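Local coordinates for protein sialidase B (Streptococcus pneumoniae serotype 4, PDB 4XJW) that cleaves terminal sialic acids from oligosaccharides, glycoproteins and glycolipids, acting as an intramolecular trans-sialidase of glycosyl hydrolase family 33, at residues P417-I421 against N448-L452; R510-T516 against Y527-S533. The protein carries 1 engineered substitution. One frame throughout, in Å; residues are numbered along the deposited sequence.

Contact 1. Residues P417-I421 against N448-L452; sequences PTNYI and NGTYL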
loop_
_atom_site.group_PDB
_atom_site.type_symbol
_atom_site.label_atom_id
_atom_site.label_comp_id
_atom_site.label_asym_id
_atom_site.label_seq_id
_atom_site.Cartn_x
_atom_site.Cartn_y
_atom_site.Cartn_z
ATOM N N PRO A 417 10.583 -13.666 -20.316
ATOM C CA PRO A 417 9.587 -12.691 -19.846
ATOM C C PRO A 417 8.489 -13.375 -19.058
ATOM O O PRO A 417 7.378 -13.535 -19.539
ATOM C CB PRO A 417 9.020 -12.106 -21.147
ATOM C CG PRO A 417 9.202 -13.221 -22.144
ATOM C CD PRO A 417 10.527 -13.835 -21.780
ATOM N N THR A 418 8.813 -13.780 -17.836
ATOM C CA THR A 418 7.843 -14.434 -16.972
ATOM C C THR A 418 8.131 -13.982 -15.553
ATOM O O THR A 418 9.076 -13.232 -15.338
ATOM C CB THR A 418 7.936 -15.975 -17.089
ATOM O OG1 THR A 418 6.816 -16.588 -16.433
ATOM C CG2 THR A 418 9.243 -16.494 -16.494
ATOM N N ASN A 419 7.328 -14.423 -14.590
ATOM C CA ASN A 419 7.550 -14.025 -13.192
ATOM C C ASN A 419 8.414 -15.023 -12.429
ATOM O O ASN A 419 8.339 -16.240 -12.658
ATOM C CB ASN A 419 6.216 -13.844 -12.472
ATOM C CG ASN A 419 5.366 -15.089 -12.536
ATOM O OD1 ASN A 419 4.878 -15.452 -13.607
ATOM N ND2 ASN A 419 5.187 -15.758 -11.394
ATOM N N TYR A 420 9.228 -14.498 -11.511
ATOM C CA TYR A 420 10.124 -15.312 -10.696
ATOM C C TYR A 420 9.921 -14.995 -9.217
ATOM O O TYR A 420 9.257 -14.016 -8.878
ATOM C CB TYR A 420 11.590 -15.040 -11.053
ATOM C CG TYR A 420 11.935 -15.228 -12.514
ATOM C CD1 TYR A 420 11.627 -14.249 -13.458
ATOM C CD2 TYR A 420 12.581 -16.380 -12.948
ATOM C CE1 TYR A 420 11.949 -14.419 -14.792
ATOM C CE2 TYR A 420 12.904 -16.557 -14.279
ATOM C CZ TYR A 420 12.583 -15.579 -15.191
ATOM O OH TYR A 420 12.906 -15.761 -16.518
ATOM N N ILE A 421 10.501 -15.816 -8.348
ATOM C CA ILE A 421 10.582 -15.491 -6.923
ATOM C C ILE A 421 12.047 -15.365 -6.560
ATOM O O ILE A 421 12.855 -16.204 -6.956
ATOM C CB ILE A 421 9.933 -16.571 -6.032
ATOM C CG1 ILE A 421 8.444 -16.694 -6.340
ATOM C CG2 ILE A 421 10.111 -16.240 -4.542
ATOM C CD1 ILE A 421 7.719 -17.751 -5.500
ATOM N N ASN A 448 5.189 -21.018 -15.179
ATOM C CA ASN A 448 5.731 -19.787 -14.610
ATOM C C ASN A 448 5.885 -19.903 -13.100
ATOM O O ASN A 448 5.401 -20.859 -12.496
ATOM C CB ASN A 448 4.847 -18.589 -14.977
ATOM C CG ASN A 448 3.476 -18.650 -14.339
ATOM O OD1 ASN A 448 2.875 -19.717 -14.228
ATOM N ND2 ASN A 448 2.970 -17.494 -13.911
ATOM N N GLY A 449 6.569 -18.940 -12.491
ATOM C CA GLY A 449 6.725 -18.944 -11.048
ATOM C C GLY A 449 5.369 -18.894 -10.371
ATOM O O GLY A 449 4.386 -18.394 -10.940
ATOM N N THR A 450 5.298 -19.444 -9.164
ATOM C CA THR A 450 4.122 -19.245 -8.338
ATOM C C THR A 450 4.202 -17.813 -7.819
ATOM O O THR A 450 5.235 -17.155 -7.968
ATOM C CB THR A 450 4.069 -20.230 -7.167
ATOM O OG1 THR A 450 5.245 -20.093 -6.354
ATOM C CG2 THR A 450 3.971 -21.675 -7.682
ATOM N N TYR A 451 3.112 -17.337 -7.233
ATOM C CA TYR A 451 3.032 -15.947 -6.802
ATOM C C TYR A 451 3.135 -15.889 -5.288
ATOM O O TYR A 451 2.355 -16.537 -4.585
ATOM C CB TYR A 451 1.715 -15.333 -7.264
ATOM C CG TYR A 451 1.421 -15.556 -8.732
ATOM C CD1 TYR A 451 2.184 -14.944 -9.714
ATOM C CD2 TYR A 451 0.381 -16.388 -9.127
ATOM C CE1 TYR A 451 1.918 -15.150 -11.060
ATOM C CE2 TYR A 451 0.103 -16.597 -10.461
ATOM C CZ TYR A 451 0.873 -15.976 -11.422
ATOM O OH TYR A 451 0.587 -16.198 -12.756
ATOM N N LEU A 452 4.098 -15.118 -4.782
ATOM C CA LEU A 452 4.328 -15.071 -3.347
ATOM C C LEU A 452 3.133 -14.462 -2.631
ATOM O O LEU A 452 2.563 -13.469 -3.082
ATOM C CB LEU A 452 5.583 -14.269 -3.044
ATOM C CG LEU A 452 6.117 -14.316 -1.618
ATOM C CD1 LEU A 452 6.654 -15.686 -1.270
ATOM C CD2 LEU A 452 7.205 -13.261 -1.466
HETATM O O HOH W 1 6.354 -14.683 -8.982
#

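Contact 2. Residues R510-T516 against Y527-S533; sequences RDGVIRT and YMTSRDS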
loop_
_atom_site.group_PDB
_atom_site.type_symbol
_atom_site.label_atom_id
_atom_site.label_comp_id
_atom_site.label_asym_id
_atom_site.label_seq_id
_atom_site.Cartn_x
_atom_site.Cartn_y
_atom_site.Cartn_z
ATOM N N ARG A 510 -0.740 -24.950 17.367
ATOM C CA ARG A 510 0.006 -25.639 18.408
ATOM C C ARG A 510 1.127 -26.378 17.691
ATOM O O ARG A 510 1.203 -26.340 16.473
ATOM C CB ARG A 510 -0.897 -26.605 19.177
ATOM C CG ARG A 510 -1.684 -27.566 18.301
ATOM C CD ARG A 510 -2.517 -28.526 19.140
ATOM N NE ARG A 510 -3.361 -29.403 18.327
ATOM C CZ ARG A 510 -3.061 -30.666 18.034
ATOM N NH1 ARG A 510 -1.938 -31.209 18.492
ATOM N NH2 ARG A 510 -3.890 -31.389 17.295
ATOM N N ASP A 511 1.999 -27.048 18.426
ATOM C CA ASP A 511 3.190 -27.619 17.815
ATOM C C ASP A 511 2.967 -28.518 16.587
ATOM O O ASP A 511 2.388 -29.599 16.686
ATOM C CB ASP A 511 4.010 -28.346 18.877
ATOM C CG ASP A 511 5.473 -28.083 18.732
ATOM O OD1 ASP A 511 6.111 -28.796 17.931
ATOM O OD2 ASP A 511 5.980 -27.159 19.409
ATOM N N GLY A 512 3.417 -28.044 15.426
ATOM C CA GLY A 512 3.359 -28.820 14.197
ATOM C C GLY A 512 2.049 -28.695 13.451
ATOM O O GLY A 512 1.908 -29.231 12.358
ATOM N N VAL A 513 1.098 -27.984 14.053
ATOM C CA VAL A 513 -0.226 -27.773 13.467
ATOM C C VAL A 513 -0.320 -26.356 12.921
ATOM O O VAL A 513 -0.280 -25.392 13.684
ATOM C CB VAL A 513 -1.327 -27.982 14.505
ATOM C CG1 VAL A 513 -2.706 -27.813 13.883
ATOM C CG2 VAL A 513 -1.190 -29.373 15.135
ATOM N N ILE A 514 -0.464 -26.243 11.603
ATOM C CA ILE A 514 -0.530 -24.954 10.933
ATOM C C ILE A 514 -1.910 -24.754 10.331
ATOM O O ILE A 514 -2.411 -25.622 9.603
ATOM C CB ILE A 514 0.492 -24.878 9.796
ATOM C CG1 ILE A 514 1.905 -25.168 10.295
ATOM C CG2 ILE A 514 0.453 -23.507 9.119
ATOM C CD1 ILE A 514 2.899 -25.412 9.167
ATOM N N ARG A 515 -2.543 -23.624 10.625
ATOM C CA ARG A 515 -3.743 -23.276 9.877
ATOM C C ARG A 515 -3.452 -22.118 8.938
ATOM O O ARG A 515 -2.876 -21.110 9.338
ATOM C CB ARG A 515 -4.928 -22.946 10.768
ATOM C CG ARG A 515 -6.180 -22.619 9.936
ATOM C CD ARG A 515 -7.444 -22.978 10.651
ATOM N NE ARG A 515 -7.446 -24.386 11.006
ATOM C CZ ARG A 515 -8.177 -24.894 11.987
ATOM N NH1 ARG A 515 -8.970 -24.104 12.692
ATOM N NH2 ARG A 515 -8.103 -26.187 12.271
ATOM N N THR A 516 -3.838 -22.298 7.675
ATOM C CA THR A 516 -3.650 -21.287 6.640
ATOM C C THR A 516 -4.990 -20.660 6.305
ATOM O O THR A 516 -5.932 -21.380 5.997
ATOM C CB THR A 516 -3.065 -21.920 5.385
ATOM O OG1 THR A 516 -1.814 -22.548 5.702
ATOM C CG2 THR A 516 -2.841 -20.873 4.308
ATOM N N TYR A 527 -9.891 -21.755 4.668
ATOM C CA TYR A 527 -8.755 -22.247 5.434
ATOM C C TYR A 527 -8.504 -23.723 5.216
ATOM O O TYR A 527 -9.396 -24.459 4.785
ATOM C CB TYR A 527 -8.890 -21.910 6.928
ATOM C CG TYR A 527 -10.033 -22.589 7.646
ATOM C CD1 TYR A 527 -9.857 -23.827 8.244
ATOM C CD2 TYR A 527 -11.279 -21.980 7.740
ATOM C CE1 TYR A 527 -10.888 -24.447 8.908
ATOM C CE2 TYR A 527 -12.321 -22.585 8.405
ATOM C CZ TYR A 527 -12.113 -23.828 8.989
ATOM O OH TYR A 527 -13.142 -24.450 9.656
ATOM N N MET A 528 -7.268 -24.129 5.469
ATOM C CA MET A 528 -6.872 -25.526 5.473
ATOM C C MET A 528 -5.890 -25.707 6.615
ATOM O O MET A 528 -5.342 -24.728 7.132
ATOM C CB MET A 528 -6.225 -25.937 4.148
ATOM C CG MET A 528 -5.027 -25.096 3.722
ATOM S SD MET A 528 -4.122 -25.757 2.296
ATOM C CE MET A 528 -5.331 -25.534 0.993
ATOM N N THR A 529 -5.648 -26.956 6.995
ATOM C CA THR A 529 -4.803 -27.261 8.148
ATOM C C THR A 529 -3.783 -28.336 7.815
ATOM O O THR A 529 -4.100 -29.315 7.117
ATOM C CB THR A 529 -5.653 -27.751 9.329
ATOM O OG1 THR A 529 -6.682 -26.797 9.617
ATOM C CG2 THR A 529 -4.798 -27.988 10.586
ATOM N N SER A 530 -2.564 -28.152 8.320
ATOM C CA SER A 530 -1.544 -29.195 8.284
ATOM C C SER A 530 -1.261 -29.630 9.718
ATOM O O SER A 530 -1.248 -28.802 10.625
ATOM C CB SER A 530 -0.258 -28.679 7.638
ATOM O OG SER A 530 0.783 -29.643 7.726
ATOM N N ARG A 531 -1.033 -30.925 9.915
ATOM C CA ARG A 531 -0.722 -31.463 11.239
ATOM C C ARG A 531 0.612 -32.193 11.222
ATOM O O ARG A 531 0.905 -33.009 12.107
ATOM C CB ARG A 531 -1.845 -32.391 11.703
ATOM C CG ARG A 531 -3.174 -31.684 11.869
ATOM C CD ARG A 531 -4.294 -32.618 12.278
ATOM N NE ARG A 531 -5.520 -31.870 12.543
ATOM C CZ ARG A 531 -5.750 -31.201 13.669
ATOM N NH1 ARG A 531 -4.840 -31.185 14.635
ATOM N NH2 ARG A 531 -6.886 -30.535 13.830
ATOM N N ASP A 532 1.426 -31.893 10.215
ATOM C CA ASP A 532 2.757 -32.470 10.097
ATOM C C ASP A 532 3.764 -31.428 9.630
ATOM O O ASP A 532 4.633 -31.715 8.811
ATOM C CB ASP A 532 2.757 -33.683 9.158
ATOM C CG ASP A 532 2.142 -33.384 7.803
ATOM O OD1 ASP A 532 1.939 -32.195 7.467
ATOM O OD2 ASP A 532 1.868 -34.350 7.059
ATOM N N SER A 533 3.627 -30.216 10.162
ATOM C CA SER A 533 4.573 -29.137 9.882
ATOM C C SER A 533 4.676 -28.767 8.396
ATOM O O SER A 533 5.748 -28.392 7.907
ATOM C CB SER A 533 5.951 -29.498 10.446
ATOM O OG SER A 533 5.915 -29.538 11.863
#

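Contact 1. Residues P417-I421 against N448-L452
This contact joins two adjacent blades of the sialidase beta-propeller. Residues 417-421 lead into strand 420-426 of one blade, and 448-452 lead into strand 451-459, which opens the next; their touching parts run 45° apart and bury 332 Å². Asn448 starts the segment with a side-chain bond, its ND2 donating to Asn419 OD1 at 2.8 Å. Asn448 ND2 also donates to Tyr451 OH at 2.9 Å, so the amide ties its own segment together as well. Asn448 CB lies 3.2 Å from Thr418 OG1, a hydroxyl whose hydrogen bond goes to Asn318 O.

Gly449 uses its backbone in both directions. Gly449 N donates to Asn419 O (3.2 Å, angle 138°), and Gly449 O accepts from Asn419 ND2 (2.8 Å, angle 151°). A CB built on Gly449 would fall 2.7 Å from Asn419 O, a clash, so this close approach requires the absence of a side chain.

Thr450 directs its CB away, yet its OG1 is still 3.5 Å from Ile421 CD1; the Ile421 side chain also packs on Leu304 and Thr470. At Tyr451 the ring returns to Asn419, with CE1 3.3 Å from Asn419 ND2. The Tyr451 side chain is about 7 Å from that of Glu503, a predicted active-site residue, consistent with a place near the active site. Leu452 N donates to Asp306 OD1 of strand 301-308, in the preceding blade. An ordered water bridges the segments, accepting from Asn419 ND2 at 2.9 Å and donating to Tyr420 O at 3.0 Å and to Thr450 O at 2.9 Å.

Contact 2. Residues R510-T516 against Y527-S533
Paired backbone bonds hold these strands: Ile514 N to Ser530 O and Ser530 N to Ile514 O, both 2.8 Å, then Thr516 N to Met528 O at 2.9 Å and Met528 N to Thr516 O at 3.1 Å. Between these hydrogen-bonded pairs sits the non-hydrogen-bonded pair Arg515-Thr529, joined instead through side chains, with Arg515 NE 2.9 Å and NH2 3.1 Å from Thr529 OG1. The axes run antiparallel at 165°, 4.7 Å apart.

Arg510 NH2 and Arg531 NH1 come within 2.8 Å as like charges, an approach offset by Asp596 OD2, which forms salt bridges with both; Asp596 O also accepts from Arg515 NH1.

The arrangement is a propeller-blade hairpin running into an Asp-box (BNR 4): Ser530 OG is hydrogen-bonded to Thr536 O, and Asp532 OD2 to Thr536 OG1. At this end Ser533 N reaches Gly512 O at 3.0 Å. Gly512, at phi 86°, where a CB would jam against the preceding carbonyl oxygen, is the third residue of the type II turn Arg510-Val513, closed by Val513 N to Arg510 O at 2.9 Å.

Outward, Ile514, Thr516, Met528 and Ser530 share one face, where Thr516 and Met528 lean on Leu476 and Trp537 meets Thr516 and Ser530. Arg515 and Thr529 share the opposite face; beside them Val513 CG1 lies 3.9 Å from Thr529 CG2, and Tyr527 CD1 3.5 Å from Arg515 CD.

In the fold
The two contacts lie 26 Å apart between centres, with nearest atoms about 11 Å apart, in successive parts of the propeller. Contact 1 is buried and crosses from one blade to the next, and it uses amide side chains, a glycine backbone and a bridging water in place of regular strand pairing. Contact 2 is partly buried and lies within a single blade, where regular antiparallel pairing prevails and two exposed arginines, Arg510 and Arg531, meet at its turn end. They share no strand, but both reach strand 475-481: Ile421 and Thr450 of contact 1 meet Leu479 and Thr477, while Thr516 and Met528 of contact 2 meet Leu476.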